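Local coordinates for leucine-rich repeat protein (Bacteroides thetaiotaomicron, PDB 4ECN) that is of unknown function but probably binds other proteins outside the cell through its leucine-rich repeats, at residues L398-L403 / L730-L735; E497-P502 / S519-C524; F626-L631 / F651-I656. All coordinates share one frame; numbering follows the deposited sequence.

Contact 1. Residues L398-L403 / L730-L735; sequences LNLSDL and LTTIDL
Thr732 and Asp734 stand on a short strand of a leucine-rich repeat, flanking Ile733 in the LxxLxLxxN pattern that runs through Leu730, Ile733, Leu735 and Asn738. Both side chains project toward the 398-403 segment, which leads into helix 402-409, while Ile733 points the other way, against Ile702 of strand 701-703. The variable face of the repeat sheet is thus where this distant piece of chain comes to rest.

Leu400 makes the apolar half of the contact. Its CG lies anti to the carbonyl carbon (chi1 -65°), and the fork beyond reaches the strand: CD2 touches Asp734 CB at 3.7 Å. Leu400 CD2 also meets Thr732 CG2 at 3.9 Å, and Leu400 CD1 lies 4.1 Å from Thr732 CG2, the threonine methyl facing both tips of the fork. Thr732 OG1 is taken by Asn757 ND2. The side chains of Leu400 and Asp734 run antiparallel past one another, which carries the carboxylate alongside the leucine toward the backbone behind it.

There the polar half begins. Asp734 holds its CG anti to the backbone N (chi1 -168°), and OD2 comes to 3.4 Å from Leu400 CA. OD1 is paired with Arg736 in a salt bridge, so the acid is shared between its own repeat and the helix start. Ser401 is the N-cap of that helix: its OG takes the N-H of Leu404 and also bonds Asp759 on strand 757-759. The amino end of the helix may be favoured to some degree by the nearby carboxylates, though Arg736 would offset part of the charge of Asp734. The direct link from Asp734 is slight: Ser401 N donates to Asp734 OD2 in a weak, bent bond of 3.4 Å, with 124° at the hydrogen.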
loop_
_atom_site.group_PDB
_atom_site.type_symbol
_atom_site.label_atom_id
_atom_site.label_comp_id
_atom_site.label_asym_id
_atom_site.label_seq_id
_atom_site.Cartn_x
_atom_site.Cartn_y
_atom_site.Cartn_z
ATOM N N LEU A 398 18.323 -0.050 -18.329
ATOM C CA LEU A 398 18.660 1.094 -17.463
ATOM C C LEU A 398 20.099 0.957 -16.908
ATOM O O LEU A 398 20.556 1.839 -16.175
ATOM C CB LEU A 398 17.658 1.240 -16.283
ATOM C CG LEU A 398 16.194 1.572 -16.596
ATOM C CD1 LEU A 398 15.311 1.236 -15.433
ATOM C CD2 LEU A 398 16.028 3.015 -17.002
ATOM N N ASN A 399 20.784 -0.178 -17.225
ATOM C CA ASN A 399 22.173 -0.487 -16.855
ATOM C C ASN A 399 23.131 -0.075 -18.009
ATOM O O ASN A 399 24.361 -0.132 -17.864
ATOM C CB ASN A 399 22.325 -1.978 -16.506
ATOM C CG ASN A 399 21.456 -2.487 -15.356
ATOM O OD1 ASN A 399 20.976 -3.615 -15.390
ATOM N ND2 ASN A 399 21.233 -1.698 -14.303
ATOM N N LEU A 400 22.549 0.347 -19.154
ATOM C CA LEU A 400 23.291 0.854 -20.299
ATOM C C LEU A 400 23.630 2.287 -20.060
ATOM O O LEU A 400 22.991 2.939 -19.223
ATOM C CB LEU A 400 22.472 0.713 -21.591
ATOM C CG LEU A 400 22.140 -0.698 -22.100
ATOM C CD1 LEU A 400 21.049 -0.641 -23.135
ATOM C CD2 LEU A 400 23.342 -1.344 -22.732
ATOM N N SER A 401 24.600 2.811 -20.809
ATOM C CA SER A 401 24.993 4.219 -20.738
ATOM C C SER A 401 23.881 5.108 -21.235
ATOM O O SER A 401 23.042 4.648 -22.031
ATOM C CB SER A 401 26.241 4.466 -21.575
ATOM O OG SER A 401 26.012 4.241 -22.959
ATOM N N ASP A 402 23.924 6.407 -20.855
ATOM C CA ASP A 402 22.928 7.370 -21.312
ATOM C C ASP A 402 22.934 7.411 -22.830
ATOM O O ASP A 402 21.858 7.311 -23.392
ATOM C CB ASP A 402 23.136 8.756 -20.700
ATOM C CG ASP A 402 22.789 8.830 -19.211
ATOM O OD1 ASP A 402 22.872 7.776 -18.518
ATOM O OD2 ASP A 402 22.477 9.946 -18.730
ATOM N N LEU A 403 24.112 7.382 -23.490
ATOM C CA LEU A 403 24.220 7.313 -24.957
ATOM C C LEU A 403 23.380 6.165 -25.554
ATOM O O LEU A 403 22.590 6.412 -26.477
ATOM C CB LEU A 403 25.697 7.129 -25.382
ATOM C CG LEU A 403 25.981 6.573 -26.803
ATOM C CD1 LEU A 403 25.548 7.525 -27.907
ATOM C CD2 LEU A 403 27.432 6.231 -26.967
ATOM N N LEU A 730 22.858 -9.685 -32.078
ATOM C CA LEU A 730 23.547 -8.730 -31.205
ATOM C C LEU A 730 23.515 -7.333 -31.814
ATOM O O LEU A 730 24.241 -7.058 -32.783
ATOM C CB LEU A 730 24.993 -9.186 -30.950
ATOM C CG LEU A 730 25.696 -8.563 -29.757
ATOM C CD1 LEU A 730 24.998 -8.935 -28.434
ATOM C CD2 LEU A 730 27.139 -8.970 -29.714
ATOM N N THR A 731 22.653 -6.453 -31.249
ATOM C CA THR A 731 22.458 -5.096 -31.760
ATOM C C THR A 731 22.956 -4.022 -30.765
ATOM O O THR A 731 23.258 -2.900 -31.194
ATOM C CB THR A 731 20.995 -4.865 -32.117
ATOM O OG1 THR A 731 20.170 -5.122 -30.984
ATOM C CG2 THR A 731 20.549 -5.738 -33.246
ATOM N N THR A 732 23.097 -4.361 -29.473
ATOM C CA THR A 732 23.597 -3.407 -28.469
ATOM C C THR A 732 24.769 -4.018 -27.682
ATOM O O THR A 732 24.677 -5.161 -27.217
ATOM C CB THR A 732 22.475 -2.987 -27.526
ATOM O OG1 THR A 732 21.266 -2.694 -28.261
ATOM C CG2 THR A 732 22.887 -1.874 -26.599
ATOM N N ILE A 733 25.879 -3.265 -27.548
ATOM C CA ILE A 733 27.064 -3.724 -26.803
ATOM C C ILE A 733 27.561 -2.580 -25.879
ATOM O O ILE A 733 27.978 -1.533 -26.390
ATOM C CB ILE A 733 28.210 -4.234 -27.736
ATOM C CG1 ILE A 733 27.732 -5.253 -28.788
ATOM C CG2 ILE A 733 29.314 -4.825 -26.903
ATOM C CD1 ILE A 733 28.772 -5.591 -29.854
ATOM N N ASP A 734 27.533 -2.782 -24.539
ATOM C CA ASP A 734 28.038 -1.787 -23.580
ATOM C C ASP A 734 29.356 -2.305 -22.971
ATOM O O ASP A 734 29.369 -3.252 -22.189
ATOM C CB ASP A 734 26.998 -1.444 -22.492
ATOM C CG ASP A 734 27.332 -0.228 -21.638
ATOM O OD1 ASP A 734 28.394 0.393 -21.869
ATOM O OD2 ASP A 734 26.551 0.079 -20.716
ATOM N N LEU A 735 30.468 -1.710 -23.389
ATOM C CA LEU A 735 31.791 -2.147 -22.963
ATOM C C LEU A 735 32.536 -1.043 -22.261
ATOM O O LEU A 735 33.735 -1.177 -22.063
ATOM C CB LEU A 735 32.600 -2.667 -24.166
ATOM C CG LEU A 735 32.258 -4.111 -24.615
ATOM C CD1 LEU A 735 32.751 -4.357 -25.984
ATOM C CD2 LEU A 735 32.861 -5.143 -23.678
#

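Contact 2. Residues E497-P502 / S519-C524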
loop_
_atom_site.group_PDB
_atom_site.type_symbol
_atom_site.label_atom_id
_atom_site.label_comp_id
_atom_site.label_asym_id
_atom_site.label_seq_id
_atom_site.Cartn_x
_atom_site.Cartn_y
_atom_site.Cartn_z
ATOM N N GLU A 497 -0.864 -11.605 3.535
ATOM C CA GLU A 497 0.245 -10.669 3.644
ATOM C C GLU A 497 0.469 -10.321 5.107
ATOM O O GLU A 497 -0.463 -9.933 5.815
ATOM C CB GLU A 497 0.027 -9.400 2.811
ATOM C CG GLU A 497 1.140 -8.359 2.936
ATOM C CD GLU A 497 1.106 -7.258 1.891
ATOM O OE1 GLU A 497 1.318 -7.562 0.691
ATOM O OE2 GLU A 497 0.920 -6.083 2.280
ATOM N N LEU A 498 1.724 -10.498 5.544
ATOM C CA LEU A 498 2.279 -10.167 6.846
ATOM C C LEU A 498 3.543 -9.374 6.599
ATOM O O LEU A 498 4.641 -9.858 6.807
ATOM C CB LEU A 498 2.520 -11.434 7.675
ATOM C CG LEU A 498 1.394 -11.884 8.576
ATOM C CD1 LEU A 498 1.663 -13.257 9.084
ATOM C CD2 LEU A 498 1.211 -10.954 9.748
ATOM N N TYR A 499 3.376 -8.169 6.074
ATOM C CA TYR A 499 4.450 -7.277 5.648
ATOM C C TYR A 499 4.869 -6.328 6.750
ATOM O O TYR A 499 4.026 -5.735 7.419
ATOM C CB TYR A 499 3.973 -6.468 4.421
ATOM C CG TYR A 499 5.001 -5.510 3.861
ATOM C CD1 TYR A 499 6.047 -5.967 3.069
ATOM C CD2 TYR A 499 4.920 -4.143 4.110
ATOM C CE1 TYR A 499 7.023 -5.099 2.593
ATOM C CE2 TYR A 499 5.869 -3.259 3.602
ATOM C CZ TYR A 499 6.915 -3.741 2.832
ATOM O OH TYR A 499 7.884 -2.892 2.333
ATOM N N ASN A 500 6.175 -6.159 6.910
ATOM C CA ASN A 500 6.793 -5.196 7.808
ATOM C C ASN A 500 6.101 -5.098 9.193
ATOM O O ASN A 500 5.564 -4.042 9.522
ATOM C CB ASN A 500 6.780 -3.808 7.123
ATOM C CG ASN A 500 7.519 -2.702 7.836
ATOM O OD1 ASN A 500 8.574 -2.906 8.466
ATOM N ND2 ASN A 500 6.958 -1.508 7.751
ATOM N N CYS A 501 6.131 -6.194 9.990
ATOM C CA CYS A 501 5.621 -6.274 11.371
ATOM C C CYS A 501 6.869 -6.459 12.290
ATOM O O CYS A 501 7.483 -7.542 12.405
ATOM C CB CYS A 501 4.559 -7.362 11.531
ATOM S SG CYS A 501 3.024 -7.046 10.583
ATOM N N PRO A 502 7.378 -5.284 12.743
ATOM C CA PRO A 502 8.670 -5.233 13.436
ATOM C C PRO A 502 8.840 -6.117 14.660
ATOM O O PRO A 502 9.959 -6.592 14.880
ATOM C CB PRO A 502 8.753 -3.787 13.920
ATOM C CG PRO A 502 7.886 -3.029 13.082
ATOM C CD PRO A 502 6.817 -3.927 12.569
ATOM N N SER A 519 -0.430 -17.669 -2.078
ATOM C CA SER A 519 0.404 -16.475 -2.116
ATOM C C SER A 519 0.655 -15.974 -0.700
ATOM O O SER A 519 -0.300 -15.728 0.044
ATOM C CB SER A 519 -0.270 -15.401 -2.960
ATOM O OG SER A 519 0.357 -14.135 -2.817
ATOM N N LEU A 520 1.938 -15.809 -0.336
ATOM C CA LEU A 520 2.365 -15.349 0.980
ATOM C C LEU A 520 3.482 -14.320 0.850
ATOM O O LEU A 520 4.442 -14.531 0.098
ATOM C CB LEU A 520 2.833 -16.554 1.822
ATOM C CG LEU A 520 3.289 -16.298 3.255
ATOM C CD1 LEU A 520 2.134 -15.941 4.139
ATOM C CD2 LEU A 520 4.003 -17.496 3.814
ATOM N N ASN A 521 3.344 -13.200 1.584
ATOM C CA ASN A 521 4.302 -12.096 1.632
ATOM C C ASN A 521 4.693 -11.865 3.060
ATOM O O ASN A 521 3.835 -11.447 3.853
ATOM C CB ASN A 521 3.704 -10.832 1.020
ATOM C CG ASN A 521 4.682 -9.710 0.799
ATOM O OD1 ASN A 521 5.508 -9.371 1.649
ATOM N ND2 ASN A 521 4.569 -9.058 -0.343
ATOM N N ILE A 522 5.970 -12.146 3.409
ATOM C CA ILE A 522 6.450 -11.973 4.782
ATOM C C ILE A 522 7.688 -11.049 4.783
ATOM O O ILE A 522 8.479 -11.084 5.713
ATOM C CB ILE A 522 6.723 -13.338 5.486
ATOM C CG1 ILE A 522 7.726 -14.214 4.681
ATOM C CG2 ILE A 522 5.386 -14.073 5.743
ATOM C CD1 ILE A 522 8.387 -15.324 5.458
ATOM N N ALA A 523 7.794 -10.167 3.805
ATOM C CA ALA A 523 8.920 -9.245 3.696
ATOM C C ALA A 523 8.950 -8.197 4.822
ATOM O O ALA A 523 7.896 -7.774 5.302
ATOM C CB ALA A 523 8.867 -8.536 2.351
ATOM N N CYS A 524 10.182 -7.768 5.208
ATOM C CA CYS A 524 10.539 -6.729 6.197
ATOM C C CYS A 524 10.168 -7.158 7.629
ATOM O O CYS A 524 9.776 -6.329 8.466
ATOM C CB CYS A 524 9.897 -5.388 5.849
ATOM S SG CYS A 524 10.328 -4.761 4.207
#
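Two neighbouring leucine-rich repeats meet here along their parallel strands, Glu497 paired with Asn521 and the turns that follow still in step. Leu498 N donates to Asn521 O at 2.9 Å. Beyond the strands a second bond, from Asn500 N to Ala523 O (2.9 Å), ties the turns together.

Glu497 and Asn521 run alongside one another in the same direction, with carboxylate and amide planes 59° apart; the nearest polar end of Glu497, OE1, is held by His357. Asn521 turns its OD1 back to the N-H of Ala523 at 3.2 Å, an Asx turn that shapes the exit from the strand. That same OD1 sits at the edge of the Tyr499 ring, 3.7 Å from CD1.

Tyr499 throws its ring across the turn: CG is anti to the backbone N (chi1 -179°), which brings CD1 to 3.9 Å from Ala523 CB. Cys524 SG approaches the ring obliquely, 4.5 Å from its centroid, in a sulfur-aromatic contact. Behind it, Cys524 CB packs on Asn500 CB at 3.7 Å, while the Asn500 amide bonds Asn457 and Gly431.

Leu498 and Ile522 turn to the interior, as the second leucine of LxL should. Asn525 grips Leu498 O and Cys501 N, and Cys501 fills the equivalent place in the preceding repeat, as befits the LxLxxN/C motif of leucine-rich repeats.

Contact 3. Residues F626-L631 / F651-I656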
loop_
_atom_site.group_PDB
_atom_site.type_symbol
_atom_site.label_atom_id
_atom_site.label_comp_id
_atom_site.label_asym_id
_atom_site.label_seq_id
_atom_site.Cartn_x
_atom_site.Cartn_y
_atom_site.Cartn_z
ATOM N N PHE A 626 19.926 -11.792 -9.999
ATOM C CA PHE A 626 21.024 -12.411 -9.250
ATOM C C PHE A 626 22.086 -11.361 -8.949
ATOM O O PHE A 626 23.224 -11.707 -8.614
ATOM C CB PHE A 626 21.649 -13.595 -10.015
ATOM C CG PHE A 626 20.696 -14.567 -10.667
ATOM C CD1 PHE A 626 20.251 -14.361 -11.970
ATOM C CD2 PHE A 626 20.262 -15.700 -9.990
ATOM C CE1 PHE A 626 19.385 -15.258 -12.573
ATOM C CE2 PHE A 626 19.395 -16.603 -10.595
ATOM C CZ PHE A 626 18.959 -16.373 -11.881
ATOM N N SER A 627 21.734 -10.077 -9.105
ATOM C CA SER A 627 22.666 -8.984 -8.912
ATOM C C SER A 627 23.019 -8.803 -7.460
ATOM O O SER A 627 22.289 -9.259 -6.585
ATOM C CB SER A 627 22.087 -7.683 -9.452
ATOM O OG SER A 627 21.108 -7.183 -8.558
ATOM N N HIS A 628 24.110 -8.069 -7.205
ATOM C CA HIS A 628 24.596 -7.684 -5.889
ATOM C C HIS A 628 24.769 -8.908 -4.993
ATOM O O HIS A 628 24.127 -9.027 -3.946
ATOM C CB HIS A 628 23.683 -6.642 -5.239
ATOM C CG HIS A 628 23.741 -5.316 -5.940
ATOM N ND1 HIS A 628 22.897 -5.020 -7.010
ATOM C CD2 HIS A 628 24.557 -4.260 -5.723
ATOM C CE1 HIS A 628 23.215 -3.790 -7.389
ATOM N NE2 HIS A 628 24.196 -3.285 -6.640
ATOM N N ASN A 629 25.669 -9.806 -5.422
ATOM C CA ASN A 629 26.065 -10.999 -4.679
ATOM C C ASN A 629 27.589 -11.147 -4.769
ATOM O O ASN A 629 28.283 -10.146 -4.974
ATOM C CB ASN A 629 25.338 -12.247 -5.164
ATOM C CG ASN A 629 23.952 -12.349 -4.647
ATOM O OD1 ASN A 629 23.729 -12.830 -3.556
ATOM N ND2 ASN A 629 22.989 -11.930 -5.429
ATOM N N LYS A 630 28.105 -12.361 -4.565
ATOM C CA LYS A 630 29.534 -12.639 -4.604
ATOM C C LYS A 630 29.780 -13.786 -5.607
ATOM O O LYS A 630 30.769 -14.532 -5.480
ATOM C CB LYS A 630 30.044 -12.976 -3.183
ATOM C CG LYS A 630 30.044 -11.782 -2.203
ATOM C CD LYS A 630 30.487 -12.172 -0.769
ATOM C CE LYS A 630 30.543 -11.006 0.210
ATOM N NZ LYS A 630 30.901 -11.426 1.598
ATOM N N LEU A 631 28.857 -13.915 -6.618
ATOM C CA LEU A 631 28.897 -14.978 -7.625
ATOM C C LEU A 631 30.209 -14.982 -8.378
ATOM O O LEU A 631 30.583 -13.957 -8.948
ATOM C CB LEU A 631 27.743 -14.893 -8.634
ATOM C CG LEU A 631 26.337 -15.190 -8.132
ATOM C CD1 LEU A 631 25.321 -14.947 -9.233
ATOM C CD2 LEU A 631 26.217 -16.607 -7.618
ATOM N N PHE A 651 23.072 -10.239 -13.709
ATOM C CA PHE A 651 24.203 -10.721 -12.923
ATOM C C PHE A 651 25.158 -9.583 -12.595
ATOM O O PHE A 651 26.331 -9.824 -12.324
ATOM C CB PHE A 651 24.941 -11.830 -13.684
ATOM C CG PHE A 651 24.185 -13.119 -13.860
ATOM C CD1 PHE A 651 24.039 -14.004 -12.800
ATOM C CD2 PHE A 651 23.726 -13.504 -15.107
ATOM C CE1 PHE A 651 23.389 -15.218 -12.970
ATOM C CE2 PHE A 651 23.076 -14.723 -15.284
ATOM C CZ PHE A 651 22.895 -15.568 -14.211
ATOM N N SER A 652 24.664 -8.347 -12.617
ATOM C CA SER A 652 25.484 -7.181 -12.306
ATOM C C SER A 652 25.928 -7.210 -10.841
ATOM O O SER A 652 25.266 -7.830 -10.014
ATOM C CB SER A 652 24.731 -5.882 -12.610
ATOM O OG SER A 652 23.540 -5.741 -11.850
ATOM N N TYR A 653 27.069 -6.570 -10.538
ATOM C CA TYR A 653 27.647 -6.446 -9.197
ATOM C C TYR A 653 27.862 -7.822 -8.528
ATOM O O TYR A 653 27.311 -8.108 -7.466
ATOM C CB TYR A 653 26.787 -5.544 -8.301
ATOM C CG TYR A 653 26.777 -4.099 -8.746
ATOM C CD1 TYR A 653 25.819 -3.631 -9.639
ATOM C CD2 TYR A 653 27.709 -3.190 -8.249
ATOM C CE1 TYR A 653 25.791 -2.293 -10.032
ATOM C CE2 TYR A 653 27.693 -1.850 -8.639
ATOM C CZ TYR A 653 26.723 -1.404 -9.522
ATOM O OH TYR A 653 26.695 -0.088 -9.899
ATOM N N ASN A 654 28.718 -8.640 -9.145
ATOM C CA ASN A 654 29.154 -9.951 -8.651
ATOM C C ASN A 654 30.688 -10.042 -8.801
ATOM O O ASN A 654 31.337 -8.997 -8.917
ATOM C CB ASN A 654 28.425 -11.079 -9.376
ATOM C CG ASN A 654 27.057 -11.333 -8.826
ATOM O OD1 ASN A 654 26.915 -11.883 -7.744
ATOM N ND2 ASN A 654 26.020 -11.016 -9.579
ATOM N N LYS A 655 31.263 -11.265 -8.826
ATOM C CA LYS A 655 32.706 -11.492 -8.946
ATOM C C LYS A 655 32.984 -12.499 -10.055
ATOM O O LYS A 655 33.850 -13.361 -9.888
ATOM C CB LYS A 655 33.280 -11.995 -7.596
ATOM C CG LYS A 655 33.097 -11.036 -6.423
ATOM C CD LYS A 655 33.716 -11.560 -5.143
ATOM C CE LYS A 655 34.849 -10.699 -4.630
ATOM N NZ LYS A 655 36.083 -10.810 -5.463
ATOM N N ILE A 656 32.207 -12.446 -11.161
ATOM C CA ILE A 656 32.346 -13.383 -12.285
ATOM C C ILE A 656 33.722 -13.160 -12.939
ATOM O O ILE A 656 34.067 -12.023 -13.254
ATOM C CB ILE A 656 31.180 -13.261 -13.327
ATOM C CG1 ILE A 656 29.766 -13.151 -12.701
ATOM C CG2 ILE A 656 31.255 -14.336 -14.439
ATOM C CD1 ILE A 656 29.232 -14.299 -12.058
#
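Asn654 bridges the two turns with both ends of its amide. CG lies anti to the carbonyl carbon (chi1 -81°), which carries the amide in between the segments. Its ND2 donates to Phe626 O at 3.0 Å, nearly straight and in the amide plane, and to Phe651 O within its own turn, where the donor stands above the carbonyl plane. OD1 takes the N-H of Leu631, also at 3.0 Å, alongside backbone bonds from His628 N to Ser652 O, Asn629 N to Tyr653 O and Lys655 N to Leu631 O. An alanine here would probably leave Phe626 O and Leu631 N without these partners and open a gap beside Leu631 CB.

This is the asparagine ladder of leucine-rich repeats: Asn654 and Asn629 hold the N of LxLxxN in successive turns, and Asn629 OD1 likewise accepts from Ile607 N of the repeat before. On the inner side the Phe626 and Phe651 ring planes are 11° from parallel, centroids 4.8 Å apart, displaced so far that little of one ring lies over the other. Leu631 CD1 comes in at the edge of the Phe651 ring, 3.9 Å from Phe651 CD1.

On the outer side His628 and Tyr653 form an offset stack, centroids 4.3 Å apart. Tyr653 CB sits over the middle of the imidazole, 3.7 Å from its centroid, and His628 NE2 lies over one face of the phenol ring toward its rim. Each continues the row, His628 on Tyr604 and Tyr653 on Tyr682. His628 ND1 donates in plane to Ser627 OG at 3.2 Å, and Asp603 bonds that hydroxyl.

Overall arrangement
Contacts 2 and 3 join consecutive repeats to each other, contact 2 in the mixed sheet and contact 3 in the turns of the parallel sheet. Contact 1 instead brings a helix start from far earlier in the chain onto a strand of that parallel sheet, through a leucine, a shared acid and one weak bond. The centres of contacts 1 and 3 lie 18 Å apart, those of contacts 1 and 2 36 Å. All the touching residues of contact 2 are buried, as are four of the five in contact 1; contact 3 runs from phenylalanines inside to exposed Tyr653 and lysines outside. Contact 2 joins backbone pairing to packing round a tyrosine; contact 3 adds a bridging amide and ring packing to its backbone bonds.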